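PDB 3O1I: periplasmic protein TorT from Vibrio parahaemolyticus, which probably takes part in trimethylamine N-oxide sensing, as a periplasmic solute-binding protein that works with the sensor kinase TorS. Local coordinates for residues D[136-141]-D[166-171]; D[197-202]-D[222-227]; D[120-125]-D[241-246]. All blocks are in the same frame, centred on the assembly; numbering follows the deposited sequence.

How the contacts relate
Contacts 1 and 2 are neighbouring strand pairs of one four-stranded parallel sheet. They are joined through the adjacent strands 137-142 and 197-200, where Ala140 and Tyr197 share a probable backbone hydrogen bond. Contact 1 lies at the sheet edge, with one face largely apolar and the other lined by Asn138 and His168, which Lys136 joins from before the strand, in partly exposed surroundings; contact 2 is largely buried. Both rest on parallel-strand backbone hydrogen bonds. Contact 3 relies on ring packing between helix 116-127 and residues 241-246, and is partly buried. It adjoins contact 2 through the probable hydrogen bond Leu223 O to Leu242 N, while Leu126 of the same helix covers side chains of contacts 1 and 2.

Contact 1. Residues D[136-141]-D[166-171]; sequences KTNIAL and DIHIVD
Ile139 sits against both Ile167 and Ile169, touching each with its CG2 methyl. With CG1 anti to the backbone N (chi1 -169°), CG2 falls between the N and the carbonyl carbon and reaches Ile167 CG2 and Ile169 CG1, each at 4.0 Å. Leu141 extends this apolar row: its CD1 meets Ile169 CD1 at 3.7 Å, the two chains inclined to one another. Phe158 and Leu126 close over Ile139 from helices 152-163 and 116-127. The segments belong to the beta-alpha-beta unit made of strand 137-142, helix 152-163 and strand 167-172, the last an outermost strand of the parallel sheet. From Thr137 to Val170 backbone bonds alternate between the strands, among them Ile139 N to His168 O at 2.7 Å and Val170 N to Ile139 O at 2.8 Å; beyond, Leu141 N goes on to Asp171 O. The other face is more polar and exposed. Lys136 reaches alongside His168 from just before the strand; its CG is anti to the backbone N (chi1 171°), and the extended chain beyond carries CE to 3.7 Å from His168 CB and NZ above one ring face, toward its rim. Asn138 flanks the same histidine, its amide plane turned 82° from the imidazole plane, while its CB touches Val170 CG2, the two side chains crossing at about a right angle. Asp166 O accepts the N-H of Thr137, and the Asp166 carboxylate forms a salt bridge with Lys132.

Contact 2. Residues D[197-202]-D[222-227]; sequences YIVGSA and GLVSVY
Val199 and Val224 lie side by side on one face of the sheet, pointing the same way, with Val199 CG1 packed against CB and CG1 of its neighbour. Chi1 of Val199 (-71°) sets CG1 anti to the carbonyl carbon and so turns this methyl across to strand 222-225. Ahead of them on that face, the Tyr197 ring stands with its edge to the Gly222 peptide: CD2 is 3.5 Å from Gly222 CA, and the lack of a side chain there leaves room for the ring. Leu126 of helix 116-127 covers Tyr197, Val199 and Val224, and the Tyr197 hydroxyl is hydrogen-bonded to His130. On the other face Ile198 and Leu223 are again parallel neighbours, Leu223 CD2 lying 4.0 Å from Ile198 CB. Leu223 also packs on helix 202-214, which connects these two parallel strands in a beta-alpha-beta unit. Past the strands, the Tyr227 ring extends over Ala202 from a CG set between its backbone N and carbonyl carbon (chi1 68°); one face is turned to Ala202 CA, and CE1 and CZ are the ring carbons nearest to Ala202 CB. Ser225 OG donates to Tyr227 O at 2.9 Å within the same segment, while Ser201 OG caps helix 202-214 at Ala204 N. Backbone bonds such as Ile198 N to Gly222 O (2.8 Å) and Val224 N to Ile198 O (2.9 Å) hold the strands together, while the side chains contribute apolar packing on both faces; the polar ends are each satisfied, Tyr197 by His130, Ser201 by Ala204 N and Ser225 by Tyr227 O.

Contact 3. Residues D[120-125]-D[241-246]; sequences YEAGKY and VLFAPT
The Phe243 ring is held between Tyr125 on one face and its own chain on the other. Tyr125 CB lies 3.5 Å above the ring plane, offset toward the rim, in a CH-pi contact; on the opposite face the backbone N of Pro245 sits over the rim. At the ring edge, in its plane, is Ala122 N. The Tyr125 ring in turn carries Phe243 CB over one face, 3.5 Å from its centroid and only 15° off the ring normal, a second CH-pi contact that mirrors the first. The two ring planes are within 8° of parallel but slid apart, with centroids separated by 5.0 Å, so the rings barely overlap and each instead receives the other's CB. In both residues CG is anti to the backbone N (chi1 168° for Tyr125), which sends each ring out from its own backbone across the other's CB, the side chains sliding past each other in opposite directions. The contact packs helix 116-127, in the second lobe of this type I periplasmic-binding-protein fold, against the segment that leads from strand 222-225 and helix 230-236 to the weakly bonded strand at about 244-246, which pairs antiparallel with strand 278-280. Farther out on Tyr125, the hydroxyl oxygen lies 3.4 Å from Leu242 CB, the tyrosine and leucine chains crossing at about a right angle. At the other end Glu121 CB packs on Pro245 CB at 3.7 Å. The Glu121 chain is bent at chi2, and its OE1 lies near Phe243 CZ, the glutamate and phenylalanine side chains also crossing nearly perpendicularly, while OE2 is held in a salt bridge by Lys124 NZ at 2.9 Å. Pro279 of strand 278-280 touches both Glu121 and Phe243.

Contact 1. Residues D[136-141]-D[166-171]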
loop_
_atom_site.group_PDB
_atom_site.type_symbol
_atom_site.label_atom_id
_atom_site.label_comp_id
_atom_site.label_asym_id
_atom_site.label_seq_id
_atom_site.Cartn_x
_atom_site.Cartn_y
_atom_site.Cartn_z
ATOM N N LYS D 136 -40.262 -1.447 29.021
ATOM C CA LYS D 136 -38.868 -1.860 28.882
ATOM C C LYS D 136 -38.307 -1.581 27.498
ATOM O O LYS D 136 -38.813 -2.086 26.498
ATOM C CB LYS D 136 -38.711 -3.349 29.189
ATOM C CG LYS D 136 -37.323 -3.880 28.855
ATOM C CD LYS D 136 -37.043 -5.216 29.519
ATOM C CE LYS D 136 -35.627 -5.680 29.214
ATOM N NZ LYS D 136 -35.291 -6.912 29.969
ATOM N N THR D 137 -37.250 -0.778 27.448
ATOM C CA THR D 137 -36.619 -0.419 26.187
ATOM C C THR D 137 -35.184 -0.937 26.148
ATOM O O THR D 137 -34.339 -0.499 26.927
ATOM C CB THR D 137 -36.619 1.119 26.005
ATOM O OG1 THR D 137 -37.960 1.614 26.103
ATOM C CG2 THR D 137 -36.049 1.506 24.652
ATOM N N ASN D 138 -34.911 -1.876 25.246
ATOM C CA ASN D 138 -33.570 -2.441 25.114
ATOM C C ASN D 138 -32.697 -1.543 24.246
ATOM O O ASN D 138 -33.063 -1.187 23.122
ATOM C CB ASN D 138 -33.634 -3.855 24.525
ATOM C CG ASN D 138 -34.252 -4.857 25.489
ATOM O OD1 ASN D 138 -33.825 -4.971 26.637
ATOM N ND2 ASN D 138 -35.260 -5.586 25.026
ATOM N N ILE D 139 -31.536 -1.178 24.782
ATOM C CA ILE D 139 -30.617 -0.289 24.086
ATOM C C ILE D 139 -29.225 -0.922 23.911
ATOM O O ILE D 139 -28.831 -1.811 24.674
ATOM C CB ILE D 139 -30.507 1.053 24.868
ATOM C CG1 ILE D 139 -29.777 2.098 24.026
ATOM C CG2 ILE D 139 -29.789 0.825 26.206
ATOM C CD1 ILE D 139 -29.500 3.396 24.760
ATOM N N ALA D 140 -28.489 -0.459 22.903
ATOM C CA ALA D 140 -27.150 -0.977 22.620
ATOM C C ALA D 140 -26.085 0.108 22.720
ATOM O O ALA D 140 -26.191 1.134 22.060
ATOM C CB ALA D 140 -27.120 -1.597 21.228
ATOM N N LEU D 141 -25.048 -0.139 23.520
ATOM C CA LEU D 141 -23.965 0.828 23.721
ATOM C C LEU D 141 -22.721 0.646 22.859
ATOM O O LEU D 141 -22.000 -0.319 23.021
ATOM C CB LEU D 141 -23.536 0.836 25.197
ATOM C CG LEU D 141 -24.331 1.713 26.172
ATOM C CD1 LEU D 141 -23.933 1.403 27.615
ATOM C CD2 LEU D 141 -24.064 3.173 25.844
ATOM N N ASP D 166 -37.214 3.019 32.557
ATOM C CA ASP D 166 -37.411 1.729 31.906
ATOM C C ASP D 166 -36.565 1.541 30.647
ATOM O O ASP D 166 -37.072 1.259 29.560
ATOM C CB ASP D 166 -38.903 1.525 31.608
ATOM C CG ASP D 166 -39.549 0.508 32.547
ATOM O OD1 ASP D 166 -39.122 0.412 33.719
ATOM O OD2 ASP D 166 -40.490 -0.194 32.113
ATOM N N ILE D 167 -35.259 1.694 30.820
ATOM C CA ILE D 167 -34.306 1.537 29.737
ATOM C C ILE D 167 -33.296 0.479 30.162
ATOM O O ILE D 167 -32.620 0.636 31.179
ATOM C CB ILE D 167 -33.596 2.873 29.446
ATOM C CG1 ILE D 167 -34.561 3.794 28.704
ATOM C CG2 ILE D 167 -32.325 2.640 28.648
ATOM C CD1 ILE D 167 -34.026 5.154 28.452
ATOM N N HIS D 168 -33.219 -0.604 29.391
ATOM C CA HIS D 168 -32.300 -1.701 29.680
ATOM C C HIS D 168 -31.172 -1.701 28.654
ATOM O O HIS D 168 -31.377 -1.333 27.497
ATOM C CB HIS D 168 -33.040 -3.042 29.609
ATOM C CG HIS D 168 -32.214 -4.216 30.038
ATOM N ND1 HIS D 168 -31.950 -4.492 31.362
ATOM C CD2 HIS D 168 -31.581 -5.177 29.320
ATOM C CE1 HIS D 168 -31.194 -5.572 31.443
ATOM N NE2 HIS D 168 -30.954 -6.006 30.218
ATOM N N ILE D 169 -29.980 -2.102 29.086
ATOM C CA ILE D 169 -28.838 -2.182 28.184
ATOM C C ILE D 169 -28.684 -3.656 27.805
ATOM O O ILE D 169 -28.446 -4.505 28.671
ATOM C CB ILE D 169 -27.536 -1.692 28.856
ATOM C CG1 ILE D 169 -27.737 -0.293 29.441
ATOM C CG2 ILE D 169 -26.415 -1.629 27.833
ATOM C CD1 ILE D 169 -26.492 0.278 30.101
ATOM N N VAL D 170 -28.854 -3.963 26.522
ATOM C CA VAL D 170 -28.727 -5.340 26.057
ATOM C C VAL D 170 -27.278 -5.741 26.236
ATOM O O VAL D 170 -26.976 -6.838 26.701
ATOM C CB VAL D 170 -29.106 -5.473 24.574
ATOM C CG1 VAL D 170 -28.883 -6.899 24.102
ATOM C CG2 VAL D 170 -30.556 -5.081 24.380
ATOM N N ASP D 171 -26.384 -4.834 25.859
ATOM C CA ASP D 171 -24.958 -5.063 25.993
ATOM C C ASP D 171 -24.185 -3.843 25.511
ATOM O O ASP D 171 -24.768 -2.816 25.153
ATOM C CB ASP D 171 -24.526 -6.304 25.201
ATOM C CG ASP D 171 -23.468 -7.131 25.939
ATOM O OD1 ASP D 171 -22.908 -8.067 25.328
ATOM O OD2 ASP D 171 -23.202 -6.853 27.134
#

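Contact 2. Residues D[197-202]-D[222-227]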
loop_
_atom_site.group_PDB
_atom_site.type_symbol
_atom_site.label_atom_id
_atom_site.label_comp_id
_atom_site.label_asym_id
_atom_site.label_seq_id
_atom_site.Cartn_x
_atom_site.Cartn_y
_atom_site.Cartn_z
ATOM N N TYR D 197 -32.689 1.193 20.537
ATOM C CA TYR D 197 -31.786 2.321 20.292
ATOM C C TYR D 197 -30.317 1.917 20.335
ATOM O O TYR D 197 -29.947 0.897 20.928
ATOM C CB TYR D 197 -31.963 3.419 21.347
ATOM C CG TYR D 197 -33.348 3.986 21.478
ATOM C CD1 TYR D 197 -34.125 3.711 22.603
ATOM C CD2 TYR D 197 -33.872 4.823 20.499
ATOM C CE1 TYR D 197 -35.392 4.262 22.751
ATOM C CE2 TYR D 197 -35.138 5.380 20.633
ATOM C CZ TYR D 197 -35.894 5.099 21.760
ATOM O OH TYR D 197 -37.137 5.676 21.900
ATOM N N ILE D 198 -29.492 2.746 19.706
ATOM C CA ILE D 198 -28.048 2.569 19.697
ATOM C C ILE D 198 -27.473 3.917 20.133
ATOM O O ILE D 198 -27.708 4.946 19.490
ATOM C CB ILE D 198 -27.460 2.274 18.292
ATOM C CG1 ILE D 198 -28.013 0.979 17.714
ATOM C CG2 ILE D 198 -25.949 2.139 18.392
ATOM C CD1 ILE D 198 -27.546 0.745 16.278
ATOM N N VAL D 199 -26.746 3.916 21.240
ATOM C CA VAL D 199 -26.103 5.132 21.713
ATOM C C VAL D 199 -24.605 4.906 21.631
ATOM O O VAL D 199 -24.061 4.032 22.310
ATOM C CB VAL D 199 -26.499 5.481 23.164
ATOM C CG1 VAL D 199 -27.931 5.932 23.194
ATOM C CG2 VAL D 199 -26.322 4.287 24.076
ATOM N N GLY D 200 -23.941 5.675 20.776
ATOM C CA GLY D 200 -22.509 5.518 20.641
ATOM C C GLY D 200 -21.781 6.753 20.157
ATOM O O GLY D 200 -22.342 7.848 20.137
ATOM N N SER D 201 -20.525 6.571 19.758
ATOM C CA SER D 201 -19.698 7.668 19.275
ATOM C C SER D 201 -20.241 8.264 17.998
ATOM O O SER D 201 -21.080 7.672 17.326
ATOM C CB SER D 201 -18.292 7.170 19.008
ATOM O OG SER D 201 -18.331 6.082 18.099
ATOM N N ALA D 202 -19.761 9.441 17.643
ATOM C CA ALA D 202 -20.248 10.039 16.421
ATOM C C ALA D 202 -19.858 9.096 15.301
ATOM O O ALA D 202 -20.532 9.026 14.275
ATOM C CB ALA D 202 -19.628 11.408 16.206
ATOM N N GLY D 222 -33.387 3.566 16.888
ATOM C CA GLY D 222 -33.129 4.985 17.073
ATOM C C GLY D 222 -31.685 5.268 17.434
ATOM O O GLY D 222 -31.133 4.628 18.333
ATOM N N LEU D 223 -31.079 6.238 16.743
ATOM C CA LEU D 223 -29.679 6.611 16.959
ATOM C C LEU D 223 -29.469 7.815 17.886
ATOM O O LEU D 223 -30.010 8.899 17.661
ATOM C CB LEU D 223 -29.013 6.879 15.611
ATOM C CG LEU D 223 -29.266 5.777 14.578
ATOM C CD1 LEU D 223 -28.517 6.094 13.290
ATOM C CD2 LEU D 223 -28.848 4.423 15.158
ATOM N N VAL D 224 -28.665 7.607 18.924
ATOM C CA VAL D 224 -28.353 8.636 19.906
ATOM C C VAL D 224 -26.837 8.759 20.049
ATOM O O VAL D 224 -26.178 7.828 20.519
ATOM C CB VAL D 224 -28.977 8.276 21.276
ATOM C CG1 VAL D 224 -28.482 9.218 22.360
ATOM C CG2 VAL D 224 -30.489 8.339 21.179
ATOM N N SER D 225 -26.302 9.912 19.644
ATOM C CA SER D 225 -24.867 10.213 19.705
ATOM C C SER D 225 -24.414 10.620 21.108
ATOM O O SER D 225 -25.223 11.087 21.905
ATOM C CB SER D 225 -24.556 11.361 18.741
ATOM O OG SER D 225 -23.462 11.062 17.891
ATOM N N VAL D 226 -23.127 10.456 21.409
ATOM C CA VAL D 226 -22.610 10.855 22.715
ATOM C C VAL D 226 -21.852 12.176 22.558
ATOM O O VAL D 226 -21.339 12.737 23.532
ATOM C CB VAL D 226 -21.694 9.783 23.310
ATOM C CG1 VAL D 226 -21.273 10.159 24.723
ATOM C CG2 VAL D 226 -22.428 8.463 23.348
ATOM N N TYR D 227 -21.792 12.663 21.315
ATOM C CA TYR D 227 -21.163 13.948 20.979
ATOM C C TYR D 227 -21.522 14.295 19.539
ATOM O O TYR D 227 -22.145 13.489 18.856
ATOM C CB TYR D 227 -19.634 13.931 21.207
ATOM C CG TYR D 227 -18.801 13.054 20.289
ATOM C CD1 TYR D 227 -18.304 13.554 19.082
ATOM C CD2 TYR D 227 -18.488 11.732 20.639
ATOM C CE1 TYR D 227 -17.514 12.764 18.247
ATOM C CE2 TYR D 227 -17.701 10.932 19.809
ATOM C CZ TYR D 227 -17.221 11.452 18.610
ATOM O OH TYR D 227 -16.510 10.655 17.727
#

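Contact 3. Residues D[120-125]-D[241-246]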
loop_
_atom_site.group_PDB
_atom_site.type_symbol
_atom_site.label_atom_id
_atom_site.label_comp_id
_atom_site.label_asym_id
_atom_site.label_seq_id
_atom_site.Cartn_x
_atom_site.Cartn_y
_atom_site.Cartn_z
ATOM N N TYR D 120 -24.583 11.985 30.307
ATOM C CA TYR D 120 -25.779 12.296 31.077
ATOM C C TYR D 120 -26.806 12.919 30.141
ATOM O O TYR D 120 -27.947 12.475 30.065
ATOM C CB TYR D 120 -25.463 13.281 32.203
ATOM C CG TYR D 120 -26.567 13.367 33.237
ATOM C CD1 TYR D 120 -26.581 12.510 34.341
ATOM C CD2 TYR D 120 -27.629 14.271 33.084
ATOM C CE1 TYR D 120 -27.623 12.549 35.266
ATOM C CE2 TYR D 120 -28.673 14.315 34.004
ATOM C CZ TYR D 120 -28.662 13.451 35.090
ATOM O OH TYR D 120 -29.696 13.483 35.997
ATOM N N GLU D 121 -26.392 13.949 29.421
ATOM C CA GLU D 121 -27.300 14.597 28.498
ATOM C C GLU D 121 -27.933 13.603 27.535
ATOM O O GLU D 121 -29.066 13.793 27.099
ATOM C CB GLU D 121 -26.574 15.681 27.705
ATOM C CG GLU D 121 -26.890 17.103 28.159
ATOM C CD GLU D 121 -28.359 17.466 27.988
ATOM O OE1 GLU D 121 -28.885 17.341 26.858
ATOM O OE2 GLU D 121 -28.985 17.882 28.987
ATOM N N ALA D 122 -27.207 12.535 27.216
ATOM C CA ALA D 122 -27.701 11.524 26.288
ATOM C C ALA D 122 -28.684 10.564 26.944
ATOM O O ALA D 122 -29.719 10.226 26.363
ATOM C CB ALA D 122 -26.536 10.753 25.705
ATOM N N GLY D 123 -28.346 10.119 28.151
ATOM C CA GLY D 123 -29.216 9.214 28.878
ATOM C C GLY D 123 -30.486 9.925 29.322
ATOM O O GLY D 123 -31.569 9.333 29.369
ATOM N N LYS D 124 -30.350 11.209 29.647
ATOM C CA LYS D 124 -31.478 12.023 30.086
ATOM C C LYS D 124 -32.509 12.100 28.963
ATOM O O LYS D 124 -33.706 12.095 29.223
ATOM C CB LYS D 124 -30.996 13.435 30.461
ATOM C CG LYS D 124 -31.785 14.114 31.579
ATOM C CD LYS D 124 -31.150 15.444 32.014
ATOM C CE LYS D 124 -31.190 16.502 30.905
ATOM N NZ LYS D 124 -30.627 17.825 31.337
ATOM N N TYR D 125 -32.047 12.170 27.717
ATOM C CA TYR D 125 -32.960 12.242 26.581
ATOM C C TYR D 125 -33.772 10.964 26.436
ATOM O O TYR D 125 -34.938 10.999 26.050
ATOM C CB TYR D 125 -32.203 12.478 25.275
ATOM C CG TYR D 125 -33.051 12.280 24.032
ATOM C CD1 TYR D 125 -33.493 13.372 23.285
ATOM C CD2 TYR D 125 -33.394 10.998 23.591
ATOM C CE1 TYR D 125 -34.249 13.195 22.124
ATOM C CE2 TYR D 125 -34.153 10.808 22.434
ATOM C CZ TYR D 125 -34.574 11.911 21.703
ATOM O OH TYR D 125 -35.285 11.738 20.535
ATOM N N VAL D 241 -31.101 10.866 12.875
ATOM C CA VAL D 241 -30.551 10.790 14.229
ATOM C C VAL D 241 -31.561 11.423 15.186
ATOM O O VAL D 241 -32.238 12.377 14.831
ATOM C CB VAL D 241 -29.192 11.554 14.357
ATOM C CG1 VAL D 241 -28.605 11.330 15.743
ATOM C CG2 VAL D 241 -28.208 11.080 13.303
ATOM N N LEU D 242 -31.669 10.904 16.398
ATOM C CA LEU D 242 -32.619 11.469 17.340
ATOM C C LEU D 242 -32.026 12.586 18.179
ATOM O O LEU D 242 -32.422 13.746 18.063
ATOM C CB LEU D 242 -33.168 10.383 18.266
ATOM C CG LEU D 242 -33.903 9.264 17.529
ATOM C CD1 LEU D 242 -34.460 8.271 18.517
ATOM C CD2 LEU D 242 -35.014 9.862 16.684
ATOM N N PHE D 243 -31.067 12.230 19.022
ATOM C CA PHE D 243 -30.431 13.191 19.912
ATOM C C PHE D 243 -28.922 13.311 19.673
ATOM O O PHE D 243 -28.370 12.633 18.808
ATOM C CB PHE D 243 -30.722 12.770 21.353
ATOM C CG PHE D 243 -30.110 13.664 22.375
ATOM C CD1 PHE D 243 -30.323 15.034 22.329
ATOM C CD2 PHE D 243 -29.313 13.137 23.383
ATOM C CE1 PHE D 243 -29.726 15.872 23.256
ATOM C CE2 PHE D 243 -28.712 13.966 24.314
ATOM C CZ PHE D 243 -28.924 15.335 24.259
ATOM N N ALA D 244 -28.273 14.190 20.435
ATOM C CA ALA D 244 -26.834 14.423 20.340
ATOM C C ALA D 244 -26.415 15.664 21.130
ATOM O O ALA D 244 -26.740 16.796 20.756
ATOM C CB ALA D 244 -26.413 14.583 18.886
ATOM N N PRO D 245 -25.696 15.468 22.246
ATOM C CA PRO D 245 -25.253 16.608 23.046
ATOM C C PRO D 245 -24.048 17.275 22.393
ATOM O O PRO D 245 -23.048 16.615 22.146
ATOM C CB PRO D 245 -24.879 15.963 24.375
ATOM C CG PRO D 245 -24.343 14.637 23.950
ATOM C CD PRO D 245 -25.393 14.203 22.943
ATOM N N THR D 246 -24.132 18.572 22.116
ATOM C CA THR D 246 -23.014 19.291 21.509
ATOM C C THR D 246 -22.213 20.029 22.574
ATOM O O THR D 246 -22.775 20.841 23.314
ATOM C CB THR D 246 -23.500 20.336 20.508
ATOM O OG1 THR D 246 -22.380 21.073 20.008
ATOM C CG2 THR D 246 -24.445 21.297 21.183
#